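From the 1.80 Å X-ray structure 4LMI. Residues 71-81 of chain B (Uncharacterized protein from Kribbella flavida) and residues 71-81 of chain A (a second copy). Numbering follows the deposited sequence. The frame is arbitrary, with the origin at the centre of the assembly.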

# COMPACT_ATOMS: atom_id res chain seq x y z
N ARG B 71 1.15 -3.41 -9.31
CA ARG B 71 -0.29 -3.15 -9.22
C ARG B 71 -0.50 -1.66 -9.40
O ARG B 71 0.32 -0.86 -8.96
CB ARG B 71 -0.86 -3.55 -7.87
CG ARG B 71 -0.66 -5.00 -7.45
CD ARG B 71 -1.23 -5.20 -6.06
NE ARG B 71 -0.93 -6.52 -5.50
CZ ARG B 71 0.23 -6.87 -4.96
NH1 ARG B 71 1.24 -6.01 -4.91
NH2 ARG B 71 0.39 -8.11 -4.48
N LEU B 72 -1.61 -1.31 -10.03
CA LEU B 72 -1.99 0.09 -10.15
C LEU B 72 -3.51 0.23 -10.05
O LEU B 72 -4.24 -0.16 -10.97
CB LEU B 72 -1.45 0.70 -11.46
CG LEU B 72 -1.37 2.24 -11.56
CD1 LEU B 72 -0.42 2.65 -12.68
CD2 LEU B 72 -2.74 2.89 -11.77
N LEU B 73 -3.97 0.77 -8.93
CA LEU B 73 -5.40 1.02 -8.74
C LEU B 73 -5.69 2.51 -8.80
O LEU B 73 -4.92 3.31 -8.26
CB LEU B 73 -5.87 0.46 -7.39
CG LEU B 73 -5.99 -1.06 -7.24
CD1 LEU B 73 -4.63 -1.75 -7.16
CD2 LEU B 73 -6.81 -1.37 -5.99
N ALA B 74 -6.77 2.87 -9.48
CA ALA B 74 -7.25 4.26 -9.54
C ALA B 74 -8.70 4.31 -9.10
O ALA B 74 -9.50 3.44 -9.46
CB ALA B 74 -7.10 4.81 -10.96
N ASP B 75 -9.04 5.33 -8.32
CA ASP B 75 -10.37 5.48 -7.74
C ASP B 75 -10.58 6.98 -7.52
O ASP B 75 -10.07 7.55 -6.56
CB ASP B 75 -10.44 4.71 -6.41
CG ASP B 75 -11.78 4.84 -5.68
OD1 ASP B 75 -12.75 5.43 -6.21
OD2 ASP B 75 -11.86 4.32 -4.54
N GLY B 76 -11.32 7.62 -8.43
CA GLY B 76 -11.51 9.07 -8.36
C GLY B 76 -10.16 9.78 -8.46
O GLY B 76 -9.39 9.52 -9.38
N PRO B 77 -9.85 10.67 -7.49
CA PRO B 77 -8.58 11.40 -7.52
C PRO B 77 -7.41 10.60 -6.94
O PRO B 77 -6.29 11.11 -6.87
CB PRO B 77 -8.88 12.62 -6.64
CG PRO B 77 -9.83 12.09 -5.61
CD PRO B 77 -10.66 11.04 -6.31
N SER B 78 -7.67 9.36 -6.52
CA SER B 78 -6.71 8.59 -5.74
C SER B 78 -6.14 7.41 -6.51
O SER B 78 -6.86 6.74 -7.26
CB SER B 78 -7.37 8.07 -4.45
OG SER B 78 -7.99 9.12 -3.74
N ALA B 79 -4.85 7.16 -6.32
CA ALA B 79 -4.20 5.96 -6.86
C ALA B 79 -3.42 5.24 -5.77
O ALA B 79 -2.92 5.87 -4.83
CB ALA B 79 -3.27 6.33 -8.02
N ALA B 80 -3.35 3.92 -5.87
CA ALA B 80 -2.44 3.13 -5.04
C ALA B 80 -1.63 2.26 -5.98
O ALA B 80 -2.19 1.56 -6.83
CB ALA B 80 -3.21 2.27 -4.05
N VAL B 81 -0.31 2.32 -5.85
CA VAL B 81 0.58 1.65 -6.78
C VAL B 81 1.60 0.87 -5.98
O VAL B 81 2.23 1.41 -5.07
CB VAL B 81 1.29 2.66 -7.70
CG1 VAL B 81 2.17 1.96 -8.73
CG2 VAL B 81 0.29 3.59 -8.39
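Chain A, residues 71-81: RLLADGPSAAV

Chain A repeats the fold of chain B: each stretch is a β-hairpin whose strands, 71-75 and 78-81, are joined by a type II' turn from D75 to S78. Within each hairpin, L73 pairs with A80 and D75 with S78 through backbone hydrogen bonds of 2.8 to 3.0 Å between N and O atoms. G76 takes a positive phi in both copies (60° in chain B, 57° in chain A), a conformation that favours glycine.

The two hairpins do not extend one another's sheet but cross nearly at right angles. The axes of the two 71-75 strands approach to 5.6 Å with 99° between their N-to-C directions, and the axis of strand 78-81 of chain B passes 7.9 Å from that of strand 71-75 of chain A at 88°. The CA atoms of D75(B) and L73(A) lie 5.7 Å apart, and those of A80(B) and A80(A) 6.6 Å.

Polar contacts recur in both directions. The side chain of D75(A), chi1 in t, reaches across so that its OD2 accepts a hydrogen bond from the backbone N of A74(B) at 2.9 Å; D75(B) OD2 accepts its counterpart from A74(A) N, also at 2.9 Å. Water 3 donates to both D75(A) OD2 and L72(B) O, each at 3.1 Å, and water 1 likewise joins D75(B) OD2 to L72(A) O, each at 3.0 Å. The carbonyls of A74(A) and A74(B), O to O 3.8 Å, cannot bond each other; water 2 donates to both.

The apolar contact centres on L73 and A80. L73(A), with chi1 in m and chi2 in p, sets CD2 3.5 Å from A80(B) N and 4.0 Å from A80(B) CB, while L73(B) CD2 lies 4.0 Å from A80(A) CB. Between the alanines, A80(B) CB meets A80(A) CB at 3.6 Å.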

# COMPACT_ATOMS: atom_id res chain seq x y z
N ARG A 71 -7.48 4.80 4.36
CA ARG A 71 -7.76 4.95 2.93
C ARG A 71 -8.41 3.68 2.42
O ARG A 71 -8.06 2.57 2.84
CB ARG A 71 -6.50 5.17 2.10
CG ARG A 71 -5.61 6.34 2.49
CD ARG A 71 -4.34 6.30 1.65
NE ARG A 71 -3.37 7.30 2.06
CZ ARG A 71 -2.54 7.17 3.10
NH1 ARG A 71 -2.57 6.07 3.84
NH2 ARG A 71 -1.69 8.14 3.39
N LEU A 72 -9.35 3.83 1.50
CA LEU A 72 -9.98 2.67 0.88
C LEU A 72 -10.24 3.01 -0.58
O LEU A 72 -11.14 3.80 -0.89
CB LEU A 72 -11.28 2.28 1.61
CG LEU A 72 -11.88 0.90 1.35
CD1 LEU A 72 -12.96 0.57 2.38
CD2 LEU A 72 -12.45 0.78 -0.06
N LEU A 73 -9.43 2.43 -1.47
CA LEU A 73 -9.60 2.60 -2.91
C LEU A 73 -10.20 1.33 -3.49
O LEU A 73 -9.75 0.24 -3.18
CB LEU A 73 -8.27 2.88 -3.60
CG LEU A 73 -7.57 4.22 -3.39
CD1 LEU A 73 -6.90 4.30 -2.03
CD2 LEU A 73 -6.54 4.41 -4.49
N ALA A 74 -11.23 1.50 -4.33
CA ALA A 74 -11.85 0.40 -5.07
C ALA A 74 -11.70 0.68 -6.56
O ALA A 74 -11.88 1.81 -7.01
CB ALA A 74 -13.32 0.26 -4.69
N ASP A 75 -11.38 -0.36 -7.32
CA ASP A 75 -11.11 -0.22 -8.75
C ASP A 75 -11.48 -1.54 -9.43
O ASP A 75 -10.70 -2.49 -9.41
CB ASP A 75 -9.62 0.10 -8.96
CG ASP A 75 -9.24 0.33 -10.42
OD1 ASP A 75 -10.11 0.30 -11.32
OD2 ASP A 75 -8.03 0.55 -10.67
N GLY A 76 -12.68 -1.60 -10.01
CA GLY A 76 -13.19 -2.86 -10.54
C GLY A 76 -13.20 -3.91 -9.44
O GLY A 76 -13.75 -3.66 -8.36
N PRO A 77 -12.56 -5.07 -9.68
CA PRO A 77 -12.54 -6.15 -8.71
C PRO A 77 -11.38 -6.07 -7.70
O PRO A 77 -11.10 -7.05 -7.02
CB PRO A 77 -12.38 -7.38 -9.60
CG PRO A 77 -11.54 -6.89 -10.73
CD PRO A 77 -11.86 -5.43 -10.92
N SER A 78 -10.72 -4.91 -7.61
CA SER A 78 -9.54 -4.76 -6.74
C SER A 78 -9.73 -3.64 -5.72
O SER A 78 -10.39 -2.64 -6.00
CB SER A 78 -8.28 -4.45 -7.56
OG SER A 78 -8.06 -5.41 -8.58
N ALA A 79 -9.14 -3.82 -4.54
CA ALA A 79 -9.12 -2.75 -3.53
C ALA A 79 -7.74 -2.59 -2.90
O ALA A 79 -6.96 -3.54 -2.81
CB ALA A 79 -10.18 -2.99 -2.46
N ALA A 80 -7.43 -1.36 -2.48
CA ALA A 80 -6.23 -1.08 -1.71
C ALA A 80 -6.66 -0.31 -0.49
O ALA A 80 -7.35 0.72 -0.60
CB ALA A 80 -5.22 -0.29 -2.53
N VAL A 81 -6.29 -0.81 0.68
CA VAL A 81 -6.74 -0.24 1.94
C VAL A 81 -5.53 -0.01 2.85
O VAL A 81 -4.71 -0.91 3.04
CB VAL A 81 -7.76 -1.15 2.66
CG1 VAL A 81 -8.29 -0.49 3.93
CG2 VAL A 81 -8.92 -1.53 1.73
O HOH W 1 -11.14 6.36 -2.47
O HOH W 2 -12.18 2.97 -9.37
O HOH W 3 -6.54 -2.17 -11.08